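Local coordinates for protein V-type ATPase 116 kDa subunit (Meiothermus ruber, PDB 3RRK) that is the cytoplasmic N-terminal domain of subunit I, which probably links the peripheral stalks to the membrane sector of a rotary proton-pumping V-type ATPase, at residues Gly149-Leu154 and Leu210-Phe215. Residues are numbered along the deposited sequence; the frame is centred on the assembly and turned at random.
Sequences GVIPFL and LAELRF
The phenyl ring of F153 and the side chain of L210 cross at a slant, with F153 CE2 4.1 Å from L210 CD1, while the carbonyl oxygen of I151, two residues back on the same strand, sits in the ring plane at its edge. With CG set between the backbone N and the carbonyl carbon (chi1 69°), the F153 side chain, like that of L210, touches L205 and V164. Among the flat groups of the loop, the guanidinium of R214 has E212 CD over the centre of one face; R214 NH2 and E212 OE1 form only a long charge pairing, with no N-H aimed at the oxygen, and OE1 has a second salt bridge to R202.

How a loop can dock on an edge strand through very few polar bonds is well illustrated here. Strand 148-155 borders the three-stranded antiparallel sheet of the lobe distant from the chain termini, its other side paired with strand 187-194, and the loop between helices 198-206 and 224-281 runs across it. L213 N donates to P152 O (3.0 Å, N-H...O angle 163°) from above the carbonyl plane, and E212 CA adds a CA-H...O contact to the same oxygen. A water bridges further along, accepting from L154 N and donating to A211 O.

P152 CD rests 3.8 Å from OE2 of the extended E212 side chain, and its ring also touches L135 of helix 94-138; an alanine here would probably open a gap between E212 and that helix. Beyond it, L154 CG packs 4.0 Å from L213 CD2, and L213 reaches on to F128 and L135.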
ATOM      1  N   GLY A 149      18.323  37.651  -2.271  1.00 67.66           N
ATOM      2  CA  GLY A 149      17.784  36.385  -2.734  1.00 68.79           C
ATOM      3  C   GLY A 149      18.852  35.375  -3.137  1.00 70.48           C
ATOM      4  O   GLY A 149      19.822  35.706  -3.822  1.00 67.85           O
ATOM      5  N   VAL A 150      18.671  34.131  -2.711  1.00 69.99           N
ATOM      6  CA  VAL A 150      19.613  33.079  -3.058  1.00 70.36           C
ATOM      7  C   VAL A 150      18.977  31.978  -3.889  1.00 67.60           C
ATOM      8  O   VAL A 150      17.773  31.736  -3.812  1.00 70.24           O
ATOM      9  CB  VAL A 150      20.231  32.438  -1.813  1.00 69.45           C
ATOM     10  CG1 VAL A 150      20.614  33.518  -0.824  1.00 67.57           C
ATOM     11  CG2 VAL A 150      19.259  31.432  -1.193  1.00 59.66           C
ATOM     12  N   ILE A 151      19.805  31.326  -4.695  1.00 61.85           N
ATOM     13  CA  ILE A 151      19.377  30.166  -5.447  1.00 57.59           C
ATOM     14  C   ILE A 151      20.456  29.119  -5.366  1.00 57.34           C
ATOM     15  O   ILE A 151      21.576  29.337  -5.835  1.00 56.08           O
ATOM     16  CB  ILE A 151      19.157  30.470  -6.934  1.00 60.06           C
ATOM     17  CG1 ILE A 151      18.136  31.583  -7.124  1.00 62.55           C
ATOM     18  CG2 ILE A 151      18.668  29.234  -7.635  1.00 61.67           C
ATOM     19  CD1 ILE A 151      17.981  32.009  -8.573  1.00 62.93           C
ATOM     20  N   PRO A 152      20.130  27.984  -4.744  1.00 58.54           N
ATOM     21  CA  PRO A 152      20.988  26.802  -4.822  1.00 56.30           C
ATOM     22  C   PRO A 152      20.665  26.093  -6.117  1.00 55.58           C
ATOM     23  O   PRO A 152      19.529  26.176  -6.589  1.00 61.70           O
ATOM     24  CB  PRO A 152      20.527  25.962  -3.634  1.00 49.94           C
ATOM     25  CG  PRO A 152      19.090  26.301  -3.496  1.00 46.37           C
ATOM     26  CD  PRO A 152      18.921  27.738  -3.943  1.00 53.21           C
ATOM     27  N   PHE A 153      21.648  25.424  -6.701  1.00 59.65           N
ATOM     28  CA  PHE A 153      21.419  24.668  -7.927  1.00 60.10           C
ATOM     29  C   PHE A 153      22.626  23.797  -8.241  1.00 66.21           C
ATOM     30  O   PHE A 153      23.737  24.117  -7.855  1.00 68.20           O
ATOM     31  CB  PHE A 153      21.106  25.616  -9.090  1.00 60.42           C
ATOM     32  CG  PHE A 153      22.277  26.446  -9.536  1.00 66.56           C
ATOM     33  CD1 PHE A 153      22.599  27.624  -8.883  1.00 71.77           C
ATOM     34  CD2 PHE A 153      23.052  26.052 -10.616  1.00 68.03           C
ATOM     35  CE1 PHE A 153      23.671  28.388  -9.296  1.00 75.85           C
ATOM     36  CE2 PHE A 153      24.126  26.816 -11.040  1.00 73.21           C
ATOM     37  CZ  PHE A 153      24.437  27.987 -10.381  1.00 75.37           C
ATOM     38  N   LEU A 154      22.409  22.683  -8.931  1.00 74.79           N
ATOM     39  CA  LEU A 154      23.503  21.774  -9.247  1.00 69.30           C
ATOM     40  C   LEU A 154      24.048  21.986 -10.652  1.00 72.52           C
ATOM     41  O   LEU A 154      23.323  22.345 -11.583  1.00 75.12           O
ATOM     42  CB  LEU A 154      23.066  20.322  -9.078  1.00 65.61           C
ATOM     43  CG  LEU A 154      22.666  19.810  -7.700  1.00 65.24           C
ATOM     44  CD1 LEU A 154      22.230  18.351  -7.826  1.00 68.07           C
ATOM     45  CD2 LEU A 154      23.807  19.947  -6.712  1.00 61.11           C
ATOM     46  N   LEU A 210      19.455  25.004 -16.480  1.00 74.18           N
ATOM     47  CA  LEU A 210      19.663  24.706 -15.073  1.00 72.18           C
ATOM     48  C   LEU A 210      18.456  25.183 -14.271  1.00 78.39           C
ATOM     49  O   LEU A 210      17.689  26.033 -14.724  1.00 84.43           O
ATOM     50  CB  LEU A 210      20.918  25.415 -14.578  1.00 63.90           C
ATOM     51  CG  LEU A 210      22.210  25.137 -15.339  1.00 56.12           C
ATOM     52  CD1 LEU A 210      23.284  26.144 -14.945  1.00 52.23           C
ATOM     53  CD2 LEU A 210      22.659  23.728 -15.042  1.00 61.00           C
ATOM     54  N   ALA A 211      18.282  24.647 -13.075  1.00 74.12           N
ATOM     55  CA  ALA A 211      17.138  25.024 -12.261  1.00 64.33           C
ATOM     56  C   ALA A 211      17.502  25.009 -10.793  1.00 63.31           C
ATOM     57  O   ALA A 211      18.469  24.356 -10.395  1.00 66.03           O
ATOM     58  CB  ALA A 211      15.961  24.087 -12.525  1.00 48.76           C
ATOM     59  N   GLU A 212      16.723  25.732  -9.991  1.00 60.13           N
ATOM     60  CA  GLU A 212      16.883  25.670  -8.547  1.00 62.08           C
ATOM     61  C   GLU A 212      16.752  24.231  -8.053  1.00 63.05           C
ATOM     62  O   GLU A 212      15.890  23.474  -8.499  1.00 59.72           O
ATOM     63  CB  GLU A 212      15.880  26.572  -7.837  1.00 64.61           C
ATOM     64  CG  GLU A 212      15.750  26.231  -6.376  1.00 73.77           C
ATOM     65  CD  GLU A 212      15.162  27.350  -5.538  1.00 76.02           C
ATOM     66  OE1 GLU A 212      14.710  28.368  -6.118  1.00 70.74           O
ATOM     67  OE2 GLU A 212      15.158  27.191  -4.292  1.00 70.67           O
ATOM     68  N   LEU A 213      17.640  23.848  -7.149  1.00 66.18           N
ATOM     69  CA  LEU A 213      17.569  22.539  -6.532  1.00 64.82           C
ATOM     70  C   LEU A 213      16.476  22.589  -5.473  1.00 65.84           C
ATOM     71  O   LEU A 213      16.514  23.421  -4.566  1.00 68.94           O
ATOM     72  CB  LEU A 213      18.917  22.167  -5.909  1.00 67.52           C
ATOM     73  CG  LEU A 213      18.986  20.971  -4.958  1.00 66.27           C
ATOM     74  CD1 LEU A 213      18.401  19.712  -5.600  1.00 58.56           C
ATOM     75  CD2 LEU A 213      20.425  20.739  -4.499  1.00 58.92           C
ATOM     76  N   ARG A 214      15.485  21.718  -5.620  1.00 64.48           N
ATOM     77  CA  ARG A 214      14.398  21.631  -4.672  1.00 65.85           C
ATOM     78  C   ARG A 214      14.741  20.536  -3.679  1.00 69.73           C
ATOM     79  O   ARG A 214      15.367  19.544  -4.030  1.00 69.04           O
ATOM     80  CB  ARG A 214      13.083  21.296  -5.379  1.00 71.06           C
ATOM     81  CG  ARG A 214      12.648  22.291  -6.449  1.00 79.96           C
ATOM     82  CD  ARG A 214      12.168  23.603  -5.844  1.00 87.98           C
ATOM     83  NE  ARG A 214      12.092  24.660  -6.853  1.00 97.68           N
ATOM     84  CZ  ARG A 214      11.701  25.912  -6.614  1.00100.65           C
ATOM     85  NH1 ARG A 214      11.335  26.279  -5.391  1.00105.19           N
ATOM     86  NH2 ARG A 214      11.668  26.800  -7.599  1.00 93.33           N
ATOM     87  N   PHE A 215      14.360  20.735  -2.427  1.00 69.77           N
ATOM     88  CA  PHE A 215      14.484  19.684  -1.443  1.00 59.71           C
ATOM     89  C   PHE A 215      13.109  19.146  -1.199  1.00 64.07           C
ATOM     90  O   PHE A 215      12.155  19.909  -1.106  1.00 74.34           O
ATOM     91  CB  PHE A 215      15.134  20.207  -0.174  1.00 60.86           C
ATOM     92  CG  PHE A 215      16.585  20.479  -0.347  1.00 64.79           C
ATOM     93  CD1 PHE A 215      17.521  19.481  -0.111  1.00 71.53           C
ATOM     94  CD2 PHE A 215      17.019  21.704  -0.806  1.00 64.85           C
ATOM     95  CE1 PHE A 215      18.872  19.709  -0.295  1.00 66.33           C
ATOM     96  CE2 PHE A 215      18.367  21.947  -0.986  1.00 70.57           C
ATOM     97  CZ  PHE A 215      19.297  20.938  -0.730  1.00 71.36           C
TER
HETATM   98  O   HOH W   1      19.605  22.126  -9.829  1.00 54.61           O